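Local structure of dachshund homolog 1 (Homo sapiens, 1L8R) at residues M9-R13 with G14-A18; V61-V64 with E65-R68; S87-D90 with F91-Y95. The protein is a nuclear DNA-binding transcription factor involved in regulating organogenesis that interacts with SIX and EYA proteins, this chain being its winged-helix-like DACHbox-N domain. All coordinates share one frame; numbering follows the deposited sequence.

Contact 1: residues M9-R13 with G14-A18; sequences MVDLR and GAKVA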
loop_
_atom_site.group_PDB
_atom_site.type_symbol
_atom_site.label_atom_id
_atom_site.label_comp_id
_atom_site.label_asym_id
_atom_site.label_seq_id
_atom_site.Cartn_x
_atom_site.Cartn_y
_atom_site.Cartn_z
HETATM N N MSE A 9 10.272 -6.814 -3.556
HETATM C CA MSE A 9 10.093 -6.610 -2.128
HETATM C C MSE A 9 11.058 -5.514 -1.693
HETATM O O MSE A 9 12.221 -5.494 -2.112
HETATM C CB MSE A 9 10.376 -7.906 -1.358
HETATM C CG MSE A 9 9.586 -9.132 -1.830
HETATM SE SE MSE A 9 7.660 -8.921 -1.789
HETATM C CE MSE A 9 7.393 -8.561 -3.663
ATOM N N VAL A 10 10.565 -4.596 -0.871
ATOM C CA VAL A 10 11.367 -3.482 -0.388
ATOM C C VAL A 10 11.172 -3.349 1.113
ATOM O O VAL A 10 10.218 -3.887 1.670
ATOM C CB VAL A 10 10.960 -2.159 -1.073
ATOM C CG1 VAL A 10 11.165 -2.273 -2.575
ATOM C CG2 VAL A 10 9.511 -1.826 -0.750
ATOM N N ASP A 11 12.070 -2.628 1.770
ATOM C CA ASP A 11 11.966 -2.475 3.210
ATOM C C ASP A 11 11.057 -1.324 3.603
ATOM O O ASP A 11 11.092 -0.249 3.003
ATOM C CB ASP A 11 13.349 -2.253 3.831
ATOM C CG ASP A 11 13.328 -2.346 5.352
ATOM O OD1 ASP A 11 13.268 -3.480 5.880
ATOM O OD2 ASP A 11 13.359 -1.289 6.021
ATOM N N LEU A 12 10.227 -1.571 4.606
ATOM C CA LEU A 12 9.327 -0.562 5.131
ATOM C C LEU A 12 9.322 -0.730 6.635
ATOM O O LEU A 12 8.788 -1.711 7.158
ATOM C CB LEU A 12 7.905 -0.733 4.589
ATOM C CG LEU A 12 6.922 0.325 5.107
ATOM C CD1 LEU A 12 7.459 1.716 4.785
ATOM C CD2 LEU A 12 5.551 0.129 4.476
ATOM N N ARG A 13 9.939 0.219 7.330
ATOM C CA ARG A 13 9.996 0.176 8.783
ATOM C C ARG A 13 10.495 -1.183 9.285
ATOM O O ARG A 13 9.943 -1.749 10.225
ATOM C CB ARG A 13 8.609 0.476 9.363
ATOM C CG ARG A 13 7.993 1.783 8.873
ATOM C CD ARG A 13 6.586 1.985 9.441
ATOM N NE ARG A 13 6.586 2.166 10.892
ATOM C CZ ARG A 13 6.869 3.308 11.513
ATOM N NH1 ARG A 13 7.175 4.394 10.816
ATOM N NH2 ARG A 13 6.848 3.366 12.838
ATOM N N GLY A 14 11.527 -1.713 8.636
ATOM C CA GLY A 14 12.092 -2.985 9.056
ATOM C C GLY A 14 11.415 -4.235 8.530
ATOM O O GLY A 14 11.859 -5.350 8.804
ATOM N N ALA A 15 10.337 -4.066 7.774
ATOM C CA ALA A 15 9.630 -5.209 7.226
ATOM C C ALA A 15 9.744 -5.219 5.709
ATOM O O ALA A 15 10.148 -4.227 5.098
ATOM C CB ALA A 15 8.165 -5.170 7.640
ATOM N N LYS A 16 9.405 -6.355 5.115
ATOM C CA LYS A 16 9.441 -6.505 3.668
ATOM C C LYS A 16 8.018 -6.357 3.142
ATOM O O LYS A 16 7.090 -6.975 3.664
ATOM C CB LYS A 16 9.992 -7.883 3.295
ATOM C CG LYS A 16 11.508 -7.992 3.383
ATOM C CD LYS A 16 12.170 -7.300 2.201
ATOM C CE LYS A 16 13.688 -7.291 2.325
ATOM N NZ LYS A 16 14.148 -6.413 3.436
ATOM N N VAL A 17 7.850 -5.524 2.121
ATOM C CA VAL A 17 6.540 -5.313 1.517
ATOM C C VAL A 17 6.665 -5.298 -0.002
ATOM O O VAL A 17 7.730 -4.999 -0.553
ATOM C CB VAL A 17 5.900 -3.982 1.982
ATOM C CG1 VAL A 17 5.700 -4.000 3.501
ATOM C CG2 VAL A 17 6.764 -2.804 1.563
ATOM N N ALA A 18 5.568 -5.630 -0.671
ATOM C CA ALA A 18 5.535 -5.659 -2.124
ATOM C C ALA A 18 5.453 -4.244 -2.678
ATOM O O ALA A 18 4.818 -3.361 -2.094
ATOM C CB ALA A 18 4.357 -6.487 -2.600
#
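V10 and V17 meet through their CG2 methyls, 3.7 Å apart, where the two side chains cross at a slant on one face of an antiparallel hairpin. The V17 methyl lies between that residue's backbone N and carbonyl carbon, and from there it also reaches L12, whose CB is 3.8 Å from V17 CG2. One branch thus seats itself between two side chains of strand 9-12. The backbone beneath is joined in reciprocal pairs: V10 N donates to V17 O over 2.9 Å, and V17 N returns the bond to V10 O. Nearer the bend, L12 N reaches A15 O at 2.7 Å, while A15 N approaches L12 O from 59° above the carbonyl plane. These two residues bracket a type I' turn, with R13 and G14 both in left-handed conformation, a classic two-residue hairpin connection.

The other face, where D11, K16 and M9 are exposed, illustrates how much looser the solvent side can be. D11 holds CG anti to its backbone nitrogen (chi1 -169°), which carries the carboxylate over the turn. There OD2 accepts the G14 N-H on its syn side at 3.2 Å, but 33° out of the carboxylate plane. D11 OD1 faces K16 NZ at 3.9 Å, a long salt bridge that probably holds the lysine only lightly. Beyond it the bent selenomethionine M9 lays CE against A18 CB, 3.8 Å away; this end of the face is covered by helix 64-73, with A18 on L70 and M9 on L73.

The hairpin supplies the first two strands of the antiparallel sheet, 8-12 being at its edge. Its V10 and V17 face continues onto I28 of strand 25-29. V17 also packs on L36 of helix 30-37, and L12 on F91 of helix 88-99.

Contact 2: residues V61-V64 with E65-R68; sequences VCNV and EQVR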
loop_
_atom_site.group_PDB
_atom_site.type_symbol
_atom_site.label_atom_id
_atom_site.label_comp_id
_atom_site.label_asym_id
_atom_site.label_seq_id
_atom_site.Cartn_x
_atom_site.Cartn_y
_atom_site.Cartn_z
ATOM N N VAL A 61 -4.267 3.098 -8.262
ATOM C CA VAL A 61 -5.089 1.900 -8.348
ATOM C C VAL A 61 -4.360 0.774 -9.074
ATOM O O VAL A 61 -3.877 0.953 -10.197
ATOM C CB VAL A 61 -6.426 2.184 -9.072
ATOM C CG1 VAL A 61 -7.233 0.877 -9.225
ATOM C CG2 VAL A 61 -7.234 3.195 -8.273
ATOM N N CYS A 62 -4.270 -0.380 -8.422
ATOM C CA CYS A 62 -3.614 -1.550 -8.997
ATOM C C CYS A 62 -4.378 -2.078 -10.192
ATOM O O CYS A 62 -5.608 -2.147 -10.169
ATOM C CB CYS A 62 -3.533 -2.687 -7.988
ATOM S SG CYS A 62 -2.252 -2.495 -6.761
ATOM N N ASN A 63 -3.654 -2.473 -11.232
ATOM C CA ASN A 63 -4.318 -3.041 -12.394
ATOM C C ASN A 63 -4.529 -4.540 -12.139
ATOM O O ASN A 63 -4.050 -5.091 -11.139
ATOM C CB ASN A 63 -3.509 -2.788 -13.681
ATOM C CG ASN A 63 -2.087 -3.315 -13.609
ATOM O OD1 ASN A 63 -1.863 -4.470 -13.270
ATOM N ND2 ASN A 63 -1.122 -2.469 -13.953
ATOM N N VAL A 64 -5.255 -5.205 -13.024
ATOM C CA VAL A 64 -5.531 -6.620 -12.839
ATOM C C VAL A 64 -4.293 -7.492 -12.610
ATOM O O VAL A 64 -4.311 -8.393 -11.765
ATOM C CB VAL A 64 -6.333 -7.176 -14.032
ATOM C CG1 VAL A 64 -6.416 -8.696 -13.941
ATOM C CG2 VAL A 64 -7.737 -6.585 -14.016
ATOM N N GLU A 65 -3.227 -7.234 -13.361
ATOM C CA GLU A 65 -2.009 -8.017 -13.230
ATOM C C GLU A 65 -1.353 -7.839 -11.865
ATOM O O GLU A 65 -0.913 -8.817 -11.259
ATOM C CB GLU A 65 -1.011 -7.638 -14.324
ATOM C CG GLU A 65 0.173 -8.575 -14.398
ATOM C CD GLU A 65 1.185 -8.160 -15.444
ATOM O OE1 GLU A 65 0.771 -7.592 -16.475
ATOM O OE2 GLU A 65 2.389 -8.419 -15.238
ATOM N N GLN A 66 -1.304 -6.598 -11.389
ATOM C CA GLN A 66 -0.693 -6.287 -10.094
ATOM C C GLN A 66 -1.492 -6.919 -8.960
ATOM O O GLN A 66 -0.922 -7.440 -7.999
ATOM C CB GLN A 66 -0.604 -4.773 -9.900
ATOM C CG GLN A 66 0.400 -4.097 -10.855
ATOM C CD GLN A 66 0.260 -2.596 -10.884
ATOM O OE1 GLN A 66 -0.809 -2.049 -10.582
ATOM N NE2 GLN A 66 1.329 -1.908 -11.275
ATOM N N VAL A 67 -2.814 -6.867 -9.061
ATOM C CA VAL A 67 -3.649 -7.465 -8.018
ATOM C C VAL A 67 -3.365 -8.966 -7.909
ATOM O O VAL A 67 -3.191 -9.501 -6.805
ATOM C CB VAL A 67 -5.151 -7.246 -8.309
ATOM C CG1 VAL A 67 -5.999 -8.125 -7.372
ATOM C CG2 VAL A 67 -5.506 -5.780 -8.118
ATOM N N ARG A 68 -3.293 -9.645 -9.049
ATOM C CA ARG A 68 -3.031 -11.078 -9.058
ATOM C C ARG A 68 -1.660 -11.416 -8.466
ATOM O O ARG A 68 -1.518 -12.395 -7.733
ATOM C CB ARG A 68 -3.144 -11.624 -10.483
ATOM C CG ARG A 68 -4.545 -11.500 -11.063
ATOM C CD ARG A 68 -4.616 -12.104 -12.451
ATOM N NE ARG A 68 -4.282 -13.523 -12.426
ATOM C CZ ARG A 68 -4.202 -14.293 -13.506
ATOM N NH1 ARG A 68 -4.435 -13.778 -14.709
ATOM N NH2 ARG A 68 -3.884 -15.577 -13.384
#
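N63 OD1 takes the N-H of Q66 at 2.9 Å, in a nearly straight bond (160° at the hydrogen) whose donor is tilted out of the amide's carbonyl plane. The same oxygen is pressed by carbon, with Q66 CG only 3.3 Å from N63 OD1. What puts it there is the first torsion of N63: CG stands between the backbone N and the carbonyl carbon (chi1 56°), and the amide is folded back over the first turn of helix 64-73.

Q66 answers in kind. Its side chain, extended beyond CG, runs back past the asparagine until OE1 accepts from N63 N, again at 2.9 Å. Side chain to backbone in both directions is the definition of a capping box, with N63 as N-cap and the glutamine three residues on. The two amides that do this work also stack on each other, their planes 20° apart and N63 ND2 3.4 Å from Q66 CD. Behind the box, V67 N donates to N63 O at 3.0 Å, starting the regular helical ladder. On the inner side C62, just ahead of the cap, rests its CB on V67 CG2 at 3.7 Å, the placement of a hydrophobic staple; C62 also touches C83.

Both amides have work left for their nitrogens: N63 ND2 donates to N5 OD1 and Q66 NE2 to the carbonyl O of N4, which ties the N-terminal residues of the chain to the start of the helix. On the outer side, E65 places a carboxylate in the first turn, where the helix end would favour a negative charge. The chemistry implies a helix start that is fixed mainly by neutral amides: each accepts through oxygen inside the box and donates through nitrogen outside it.

Contact 3: residues S87-D90 with F91-Y95; sequences SRKD and FETLY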
loop_
_atom_site.group_PDB
_atom_site.type_symbol
_atom_site.label_atom_id
_atom_site.label_comp_id
_atom_site.label_asym_id
_atom_site.label_seq_id
_atom_site.Cartn_x
_atom_site.Cartn_y
_atom_site.Cartn_z
ATOM N N SER A 87 3.237 5.791 -2.050
ATOM C CA SER A 87 4.676 5.883 -1.819
ATOM C C SER A 87 5.027 5.673 -0.350
ATOM O O SER A 87 4.191 5.861 0.535
ATOM C CB SER A 87 5.201 7.245 -2.294
ATOM O OG SER A 87 4.667 8.309 -1.520
ATOM N N ARG A 88 6.266 5.276 -0.078
ATOM C CA ARG A 88 6.663 5.063 1.306
ATOM C C ARG A 88 6.582 6.365 2.092
ATOM O O ARG A 88 6.228 6.357 3.269
ATOM C CB ARG A 88 8.067 4.456 1.382
ATOM C CG ARG A 88 8.067 2.951 1.128
ATOM C CD ARG A 88 9.421 2.304 1.366
ATOM N NE ARG A 88 10.442 2.827 0.463
ATOM C CZ ARG A 88 11.633 2.269 0.282
ATOM N NH1 ARG A 88 11.961 1.166 0.942
ATOM N NH2 ARG A 88 12.497 2.814 -0.562
ATOM N N LYS A 89 6.883 7.483 1.436
ATOM C CA LYS A 89 6.819 8.786 2.095
ATOM C C LYS A 89 5.369 9.098 2.462
ATOM O O LYS A 89 5.090 9.618 3.543
ATOM C CB LYS A 89 7.356 9.891 1.182
ATOM C CG LYS A 89 7.586 11.211 1.908
ATOM C CD LYS A 89 8.017 12.326 0.960
ATOM C CE LYS A 89 6.819 12.992 0.299
ATOM N NZ LYS A 89 5.999 13.735 1.301
ATOM N N ASP A 90 4.448 8.790 1.552
ATOM C CA ASP A 90 3.036 9.032 1.808
ATOM C C ASP A 90 2.516 8.087 2.883
ATOM O O ASP A 90 1.623 8.444 3.663
ATOM C CB ASP A 90 2.215 8.886 0.520
ATOM C CG ASP A 90 2.297 10.121 -0.371
ATOM O OD1 ASP A 90 2.742 11.182 0.115
ATOM O OD2 ASP A 90 1.904 10.040 -1.552
ATOM N N PHE A 91 3.066 6.880 2.944
ATOM C CA PHE A 91 2.610 5.964 3.968
ATOM C C PHE A 91 3.048 6.511 5.323
ATOM O O PHE A 91 2.295 6.464 6.286
ATOM C CB PHE A 91 3.195 4.568 3.798
ATOM C CG PHE A 91 2.714 3.604 4.840
ATOM C CD1 PHE A 91 1.421 3.097 4.789
ATOM C CD2 PHE A 91 3.524 3.260 5.916
ATOM C CE1 PHE A 91 0.931 2.269 5.795
ATOM C CE2 PHE A 91 3.046 2.436 6.927
ATOM C CZ PHE A 91 1.748 1.936 6.868
ATOM N N GLU A 92 4.271 7.031 5.391
ATOM C CA GLU A 92 4.764 7.568 6.656
ATOM C C GLU A 92 3.911 8.758 7.084
ATOM O O GLU A 92 3.614 8.921 8.264
ATOM C CB GLU A 92 6.240 7.973 6.545
ATOM C CG GLU A 92 7.198 6.822 6.220
ATOM C CD GLU A 92 7.076 5.621 7.161
ATOM O OE1 GLU A 92 6.408 5.723 8.211
ATOM O OE2 GLU A 92 7.663 4.562 6.848
ATOM N N THR A 93 3.511 9.585 6.122
ATOM C CA THR A 93 2.660 10.731 6.417
ATOM C C THR A 93 1.355 10.185 6.995
ATOM O O THR A 93 0.830 10.704 7.979
ATOM C CB THR A 93 2.349 11.548 5.146
ATOM O OG1 THR A 93 3.563 12.107 4.625
ATOM C CG2 THR A 93 1.377 12.679 5.455
ATOM N N LEU A 94 0.833 9.134 6.369
ATOM C CA LEU A 94 -0.393 8.504 6.844
ATOM C C LEU A 94 -0.157 7.925 8.236
ATOM O O LEU A 94 -0.957 8.121 9.148
ATOM C CB LEU A 94 -0.818 7.383 5.893
ATOM C CG LEU A 94 -1.890 6.443 6.443
ATOM C CD1 LEU A 94 -3.208 7.206 6.582
ATOM C CD2 LEU A 94 -2.048 5.247 5.523
ATOM N N TYR A 95 0.953 7.216 8.394
ATOM C CA TYR A 95 1.282 6.607 9.669
ATOM C C TYR A 95 1.387 7.658 10.770
ATOM O O TYR A 95 0.845 7.479 11.860
ATOM C CB TYR A 95 2.587 5.810 9.552
ATOM C CG TYR A 95 2.963 5.092 10.828
ATOM C CD1 TYR A 95 3.669 5.748 11.835
ATOM C CD2 TYR A 95 2.573 3.771 11.050
ATOM C CE1 TYR A 95 3.975 5.107 13.029
ATOM C CE2 TYR A 95 2.875 3.119 12.241
ATOM C CZ TYR A 95 3.576 3.797 13.228
ATOM O OH TYR A 95 3.873 3.166 14.413
HETATM O O HOH W 1 3.603 12.644 2.084
#
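With OG1 beside its own backbone N (chi1 -64°), T93 leans its hydroxyl back toward the preceding turn, 3.1 Å from K89 O. K89 starts out extended and then bends at chi3 (84°) and chi4, which curls NZ round toward that same hydroxyl. The two do not touch; a water joins them, accepting from K89 NZ at 2.7 Å and lying 2.6 Å from T93 OG1. The same water donates to D90 OD1, also at 2.6 Å, so K89 and D90 in the first turn and T93 one turn later share one solvent molecule on the outer surface of the helix.

S87 stands right before helix 88-99 as its N-cap: OG accepts from D90 N at 3.1 Å. S87 O then takes F91 N at 2.8 Å, the first rung of a ladder that continues from R88 to E92, K89 to T93 and D90 to L94. The helix belongs to the DACHbox-N domain, which contains a DNA-binding motif similar to the forkhead/winged-helix domain, and is amphipathic. F91 turns inward onto A33 and F37 of helix 30-37, while L94 packs on V48 and L52 of helix 45-54. Along a third side E92 lays CG 3.1 Å from R88 O, and its OE1 makes a salt bridge with R13 NH1. R88 reaches the hairpin and strand 25-29, with NH1 bonded to D11 O and NH2 in a salt bridge to E26 OE2.

In the fold
Contacts 1 and 3 are neighbours although far apart in sequence: their centres lie 13 Å apart, and the hairpin and helix 88-99 are joined directly at D11 with R88 and at R13 with E92, R13 also meeting Y95 in a cation-pi contact. Contact 2 touches neither, and it and contact 3 lie on opposite sides of the chain's centre. All three are partly buried. Contact 3 lies nearest that centre (9 Å), with F91 and L94 buried; contacts 1 (11 Å) and 2 (12 Å) lie farther out. Contact 1 sets valine packing against a charged outer face. Contacts 2 and 3 both start helices, the former with a reciprocal asparagine-glutamine box, the latter with a single serine cap and a water-linked surface.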